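Local atomic coordinates of putative nucleoprotein (Infectious salmon anemia virus, PDB entry 4EWC), a protein that encapsidates the negative-strand viral RNA, shielding it from nucleases and forming the ribonucleoprotein that serves as template for transcription and replication. Residues H307-C311 with P384-K388; D317-M321 with I339-V343. One frame throughout, in Å; residues are numbered along the deposited sequence.

Contact 1 (H307-C311 with P384-K388); sequences HMRNC and PRTTK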
ATOM      1  N   HIS A 307      35.404  -4.813   6.696  1.00 67.63           N
ATOM      2  CA  HIS A 307      35.663  -5.367   5.370  1.00 65.86           C
ATOM      3  C   HIS A 307      34.549  -5.043   4.375  1.00 65.56           C
ATOM      4  O   HIS A 307      34.764  -5.107   3.173  1.00 61.32           O
ATOM      5  CB  HIS A 307      35.794  -6.887   5.482  1.00 66.78           C
ATOM      6  CG  HIS A 307      36.934  -7.335   6.338  1.00 74.22           C
ATOM      7  ND1 HIS A 307      38.193  -7.637   5.843  1.00 79.51           N
ATOM      8  CD2 HIS A 307      37.018  -7.546   7.683  1.00 73.11           C
ATOM      9  CE1 HIS A 307      38.980  -8.002   6.812  1.00 75.21           C
ATOM     10  NE2 HIS A 307      38.305  -7.962   7.957  1.00 74.51           N
HETATM   11  N   MSE A 308      33.355  -4.726   4.874  1.00 59.74           N
HETATM   12  CA  MSE A 308      32.208  -4.535   4.002  1.00 54.75           C
HETATM   13  C   MSE A 308      31.392  -3.323   4.427  1.00 55.84           C
HETATM   14  O   MSE A 308      30.177  -3.418   4.694  1.00 53.12           O
HETATM   15  CB  MSE A 308      31.347  -5.790   3.989  1.00 55.62           C
HETATM   16  CG  MSE A 308      32.038  -6.975   3.374  1.00 58.66           C
HETATM   17 SE   MSE A 308      32.133  -6.779   1.430  0.76 69.40          SE
HETATM   18  CE  MSE A 308      30.308  -7.335   1.027  1.00 61.57           C
ATOM     19  N   ARG A 309      32.086  -2.188   4.477  1.00 52.87           N
ATOM     20  CA  ARG A 309      31.525  -0.923   4.925  1.00 52.97           C
ATOM     21  C   ARG A 309      30.099  -0.666   4.439  1.00 50.47           C
ATOM     22  O   ARG A 309      29.244  -0.331   5.234  1.00 52.24           O
ATOM     23  CB  ARG A 309      32.447   0.237   4.549  1.00 53.38           C
ATOM     24  CG  ARG A 309      33.644   0.393   5.475  1.00 63.59           C
ATOM     25  CD  ARG A 309      33.189   0.844   6.845  1.00 72.31           C
ATOM     26  NE  ARG A 309      33.961   0.237   7.935  1.00 76.20           N
ATOM     27  CZ  ARG A 309      33.577   0.233   9.213  1.00 76.75           C
ATOM     28  NH1 ARG A 309      32.428   0.814   9.571  1.00 68.83           N
ATOM     29  NH2 ARG A 309      34.340  -0.348  10.134  1.00 74.04           N
ATOM     30  N   ASN A 310      29.841  -0.859   3.152  1.00 51.55           N
ATOM     31  CA  ASN A 310      28.525  -0.558   2.586  1.00 48.27           C
ATOM     32  C   ASN A 310      27.372  -1.483   3.025  1.00 48.94           C
ATOM     33  O   ASN A 310      26.244  -1.302   2.572  1.00 46.11           O
ATOM     34  CB  ASN A 310      28.571  -0.491   1.052  1.00 46.23           C
ATOM     35  CG  ASN A 310      29.613   0.502   0.515  1.00 47.91           C
ATOM     36  OD1 ASN A 310      29.957   1.477   1.166  1.00 47.58           O
ATOM     37  ND2 ASN A 310      30.101   0.247  -0.694  1.00 42.39           N
ATOM     38  N   CYS A 311      27.641  -2.480   3.868  1.00 47.15           N
ATOM     39  CA  CYS A 311      26.550  -3.244   4.496  1.00 48.61           C
ATOM     40  C   CYS A 311      25.946  -2.427   5.647  1.00 51.10           C
ATOM     41  O   CYS A 311      24.881  -2.761   6.192  1.00 45.85           O
ATOM     42  CB  CYS A 311      27.069  -4.568   5.050  1.00 49.74           C
ATOM     43  SG  CYS A 311      27.547  -5.786   3.821  1.00 51.42           S
ATOM     44  N   PRO A 384      22.647   5.865  -0.428  1.00 49.99           N
ATOM     45  CA  PRO A 384      24.088   5.618  -0.611  1.00 47.65           C
ATOM     46  C   PRO A 384      24.337   4.223  -1.178  1.00 48.53           C
ATOM     47  O   PRO A 384      23.404   3.414  -1.201  1.00 50.95           O
ATOM     48  CB  PRO A 384      24.633   5.693   0.819  1.00 47.71           C
ATOM     49  CG  PRO A 384      23.465   5.258   1.675  1.00 44.24           C
ATOM     50  CD  PRO A 384      22.240   5.797   0.988  1.00 46.10           C
ATOM     51  N   ARG A 385      25.562   3.932  -1.609  1.00 49.31           N
ATOM     52  CA  ARG A 385      25.873   2.595  -2.130  1.00 50.22           C
ATOM     53  C   ARG A 385      25.686   1.557  -1.045  1.00 50.65           C
ATOM     54  O   ARG A 385      26.277   1.653   0.025  1.00 52.97           O
ATOM     55  CB  ARG A 385      27.299   2.523  -2.665  1.00 50.64           C
ATOM     56  CG  ARG A 385      27.544   3.393  -3.864  1.00 58.64           C
ATOM     57  CD  ARG A 385      28.997   3.356  -4.294  1.00 54.36           C
ATOM     58  NE  ARG A 385      29.251   4.401  -5.272  1.00 61.55           N
ATOM     59  CZ  ARG A 385      28.981   4.277  -6.568  1.00 75.18           C
ATOM     60  NH1 ARG A 385      28.451   3.146  -7.028  1.00 70.34           N
ATOM     61  NH2 ARG A 385      29.241   5.280  -7.403  1.00 68.93           N
ATOM     62  N   THR A 386      24.860   0.565  -1.328  1.00 45.99           N
ATOM     63  CA  THR A 386      24.518  -0.433  -0.331  1.00 45.43           C
ATOM     64  C   THR A 386      24.849  -1.829  -0.834  1.00 46.39           C
ATOM     65  O   THR A 386      24.448  -2.217  -1.918  1.00 42.97           O
ATOM     66  CB  THR A 386      23.019  -0.388   0.007  1.00 41.34           C
ATOM     67  OG1 THR A 386      22.652   0.951   0.327  1.00 52.59           O
ATOM     68  CG2 THR A 386      22.708  -1.291   1.189  1.00 42.53           C
ATOM     69  N   THR A 387      25.576  -2.581  -0.031  1.00 44.57           N
ATOM     70  CA  THR A 387      25.832  -3.960  -0.350  1.00 49.09           C
ATOM     71  C   THR A 387      25.071  -4.836   0.645  1.00 45.40           C
ATOM     72  O   THR A 387      24.760  -4.379   1.732  1.00 47.51           O
ATOM     73  CB  THR A 387      27.356  -4.272  -0.380  1.00 49.60           C
ATOM     74  OG1 THR A 387      27.550  -5.666  -0.608  1.00 55.57           O
ATOM     75  CG2 THR A 387      27.995  -3.939   0.911  1.00 51.07           C
ATOM     76  N   LYS A 388      24.756  -6.072   0.246  1.00 42.38           N
ATOM     77  CA  LYS A 388      23.946  -7.021   1.029  1.00 42.09           C
ATOM     78  C   LYS A 388      23.744  -8.300   0.226  1.00 42.48           C
ATOM     79  O   LYS A 388      23.979  -8.328  -0.981  1.00 42.52           O
ATOM     80  CB  LYS A 388      22.557  -6.450   1.337  1.00 40.33           C
ATOM     81  CG  LYS A 388      21.695  -6.330   0.091  1.00 37.63           C
ATOM     82  CD  LYS A 388      20.272  -5.988   0.404  1.00 40.76           C
ATOM     83  CE  LYS A 388      20.104  -4.543   0.858  1.00 38.47           C
ATOM     84  NZ  LYS A 388      18.737  -4.283   1.380  1.00 39.42           N
TER
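Thr387 meets the turn at Asn310 and Cys311 with both its backbone and its side chain. Its amide N donates a hydrogen bond to Asn310 O at 3.0 Å, nearly straight at the hydrogen (166°), although the donor stands well above the carbonyl plane. Close by, the methyl CG2 of Thr387 fills the tight part of the contact. It touches the backbone N of Cys311, Asn310 CB at 3.5 Å, and Cys311 SG, also at 3.5 Å. Asn310 CB is pressed as closely on its other neighbour, Arg385 O, at 3.3 Å. With chi1 at 176°, Thr387 OG1 lies opposite its own backbone N, and this places CG2 against the turn while OG1 faces the CE methyl of selenomethionine Met308 (3.6 Å). Looser and more open to solvent is the side where the Asn310 and Arg385 side chains run alongside each other, Asn310 ND2 4.1 Å from Arg385 CB. Arg385 then turns away to hydrogen-bond through NE to Gly345 O, and Arg346 binds Arg385 O. Two loops of the helical body are thus joined by one backbone hydrogen bond and a packed methyl, a union that depends on main-chain polarity and shape rather than on charge pairing.

Contact 2 (D317-M321 with I339-V343); sequences DLMGM and IQKKV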
ATOM      1  N   ASP A 317      28.825   6.799   9.120  1.00 53.82           N
ATOM      2  CA  ASP A 317      29.922   7.678   8.706  1.00 54.69           C
ATOM      3  C   ASP A 317      29.628   9.128   9.038  1.00 52.94           C
ATOM      4  O   ASP A 317      30.523   9.860   9.394  1.00 54.94           O
ATOM      5  CB  ASP A 317      30.159   7.597   7.200  1.00 56.33           C
ATOM      6  CG  ASP A 317      30.576   6.224   6.739  1.00 59.24           C
ATOM      7  OD1 ASP A 317      31.306   5.521   7.472  1.00 64.18           O
ATOM      8  OD2 ASP A 317      30.163   5.849   5.627  1.00 65.03           O
ATOM      9  N   LEU A 318      28.369   9.529   8.902  1.00 52.92           N
ATOM     10  CA  LEU A 318      28.002  10.921   9.032  1.00 52.55           C
ATOM     11  C   LEU A 318      28.080  11.317  10.487  1.00 58.86           C
ATOM     12  O   LEU A 318      28.507  12.422  10.824  1.00 60.55           O
ATOM     13  CB  LEU A 318      26.593  11.179   8.489  1.00 52.49           C
ATOM     14  CG  LEU A 318      26.303  10.785   7.037  1.00 52.97           C
ATOM     15  CD1 LEU A 318      24.827  10.910   6.723  1.00 56.49           C
ATOM     16  CD2 LEU A 318      27.122  11.610   6.085  1.00 51.89           C
HETATM   17  N   MSE A 319      27.649  10.408  11.350  1.00 59.98           N
HETATM   18  CA  MSE A 319      27.648  10.656  12.779  1.00 58.88           C
HETATM   19  C   MSE A 319      29.091  10.742  13.233  1.00 60.24           C
HETATM   20  O   MSE A 319      29.437  11.532  14.112  1.00 60.91           O
HETATM   21  CB  MSE A 319      26.958   9.513  13.512  1.00 58.81           C
HETATM   22  CG  MSE A 319      25.456   9.518  13.454  1.00 59.72           C
HETATM   23 SE   MSE A 319      24.833   7.801  14.160  0.70 63.59          SE
HETATM   24  CE  MSE A 319      26.028   7.730  15.698  1.00 68.19           C
ATOM     25  N   GLY A 320      29.925   9.905  12.631  1.00 56.07           N
ATOM     26  CA  GLY A 320      31.346   9.934  12.910  1.00 63.04           C
ATOM     27  C   GLY A 320      31.935  11.288  12.531  1.00 66.37           C
ATOM     28  O   GLY A 320      32.790  11.824  13.240  1.00 66.28           O
HETATM   29  N   MSE A 321      31.461  11.835  11.412  1.00 63.10           N
HETATM   30  CA  MSE A 321      31.925  13.113  10.894  1.00 62.32           C
HETATM   31  C   MSE A 321      31.467  14.280  11.761  1.00 66.46           C
HETATM   32  O   MSE A 321      32.200  15.252  11.926  1.00 67.69           O
HETATM   33  CB  MSE A 321      31.464  13.329   9.450  1.00 56.24           C
HETATM   34  CG  MSE A 321      32.340  12.674   8.411  1.00 58.78           C
HETATM   35 SE   MSE A 321      31.688  12.858   6.565  0.65 55.58          SE
HETATM   36  CE  MSE A 321      31.926  14.803   6.401  1.00 66.12           C
ATOM     37  N   ILE A 339      36.855   9.726   6.354  1.00 64.44           N
ATOM     38  CA  ILE A 339      35.456   9.406   6.396  1.00 61.25           C
ATOM     39  C   ILE A 339      34.785  10.111   5.244  1.00 61.86           C
ATOM     40  O   ILE A 339      33.898   9.549   4.589  1.00 61.88           O
ATOM     41  CB  ILE A 339      34.806   9.839   7.715  1.00 62.64           C
ATOM     42  CG1 ILE A 339      35.557   9.262   8.915  1.00 62.89           C
ATOM     43  CG2 ILE A 339      33.352   9.395   7.763  1.00 59.91           C
ATOM     44  CD1 ILE A 339      34.811   9.442  10.240  1.00 60.34           C
ATOM     45  N   GLN A 340      35.227  11.335   4.981  1.00 58.67           N
ATOM     46  CA  GLN A 340      34.662  12.135   3.902  1.00 56.65           C
ATOM     47  C   GLN A 340      34.829  11.439   2.562  1.00 60.76           C
ATOM     48  O   GLN A 340      33.915  11.423   1.735  1.00 61.40           O
ATOM     49  CB  GLN A 340      35.350  13.483   3.831  1.00 59.41           C
ATOM     50  CG  GLN A 340      34.495  14.512   3.131  1.00 64.12           C
ATOM     51  CD  GLN A 340      35.131  15.877   3.090  1.00 60.48           C
ATOM     52  OE1 GLN A 340      36.331  16.026   3.321  1.00 59.22           O
ATOM     53  NE2 GLN A 340      34.323  16.890   2.795  1.00 58.72           N
ATOM     54  N   LYS A 341      36.015  10.876   2.363  1.00 59.66           N
ATOM     55  CA  LYS A 341      36.352  10.170   1.149  1.00 59.77           C
ATOM     56  C   LYS A 341      35.467   8.935   1.007  1.00 58.24           C
ATOM     57  O   LYS A 341      35.001   8.611  -0.078  1.00 56.67           O
ATOM     58  CB  LYS A 341      37.836   9.781   1.181  1.00 66.86           C
ATOM     59  CG  LYS A 341      38.254   8.687   0.180  1.00 72.67           C
ATOM     60  CD  LYS A 341      39.545   7.993   0.610  1.00 77.39           C
ATOM     61  CE  LYS A 341      39.475   7.494   2.071  1.00 80.16           C
ATOM     62  NZ  LYS A 341      38.461   6.433   2.307  1.00 74.14           N
ATOM     63  N   LYS A 342      35.229   8.249   2.115  1.00 59.67           N
ATOM     64  CA  LYS A 342      34.358   7.084   2.092  1.00 61.41           C
ATOM     65  C   LYS A 342      32.940   7.482   1.728  1.00 57.30           C
ATOM     66  O   LYS A 342      32.319   6.841   0.868  1.00 53.48           O
ATOM     67  CB  LYS A 342      34.379   6.353   3.426  1.00 59.01           C
ATOM     68  CG  LYS A 342      35.648   5.593   3.654  1.00 60.03           C
ATOM     69  CD  LYS A 342      35.674   5.007   5.037  1.00 70.27           C
ATOM     70  CE  LYS A 342      37.000   4.333   5.315  1.00 67.90           C
ATOM     71  NZ  LYS A 342      37.002   3.744   6.680  1.00 72.38           N
ATOM     72  N   VAL A 343      32.438   8.539   2.368  1.00 52.37           N
ATOM     73  CA  VAL A 343      31.109   9.018   2.041  1.00 50.15           C
ATOM     74  C   VAL A 343      31.010   9.460   0.587  1.00 51.09           C
ATOM     75  O   VAL A 343      30.025   9.139  -0.083  1.00 49.19           O
ATOM     76  CB  VAL A 343      30.639  10.139   2.967  1.00 52.43           C
ATOM     77  CG1 VAL A 343      29.208  10.553   2.623  1.00 49.76           C
ATOM     78  CG2 VAL A 343      30.701   9.686   4.401  1.00 53.42           C
TER
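The helical segments 317-321 and 339-343 run roughly antiparallel, their N-to-C directions 151° apart and their axes 9.8 Å from each other at closest approach, with Asp317 and Ile339 the nearest pair of residues by CA. Ile339 carries much of the interface. Its CG2 methyl, set opposite the backbone N, reaches the other helix beside Asp317 O and lies 3.5 Å from CG of selenomethionine Met321, while CD1 of the longer branch comes up to the backbone at Gly320 C (4.1 Å). The absence of a side chain at Gly320 leaves the helix surface low where that branch arrives. The side chains of Met321 and Ile339 run past one another with opposite headings, and the bend of Met321 at chi3 (67°) brings its CE methyl towards Gln340 CG, while its SE sits 4.0 Å from Val343 CG2. One turn before Met321, Asp317 sets its CB on the same Val343 CG2, at 3.5 Å. The other methyl of Val343, CG1, lies 4.2 Å from Leu318 CD2, the two side chains standing roughly perpendicular.

No hydrogen bond crosses between the segments, so the grip is apolar even where polar residues take part. Asp317 contributes its CB to the packing, and its OD2 makes a long, weak ion pair with Arg346. Gln340 likewise lends its aliphatic part, its NE2 being hydrogen-bonded to Thr356 O. Behind the interface Leu318 continues onto Met372, Leu375 and Cys376 of helix 369-381, which extends the apolar core to a third helix. Two helices close in sequence, packed antiparallel through branched and flexible apolar side chains, form a helical hairpin, here part of the helical bundle of this orthomyxovirus nucleoprotein.

Overall arrangement
Along the chain the order is 307-311, 317-321, 339-343 and 384-388, so the helix pair of contact 2 is enclosed between the two loops that contact 1 brings together. Their centres lie 14 Å apart on the same side of the chain's centre, and their nearest atoms stay about 5 Å apart without touching. Arg346, at the end of helix 334-346, has partners in both contacts. Contact 2 is buried, whereas contact 1 is a surface contact. The hairpin of helices 315-326 and 334-346 therefore lies within a stretch whose flanking loops are joined, one of them also reaching the second subunit: a worked example of how a loop contact can link a helical core to an assembly interface.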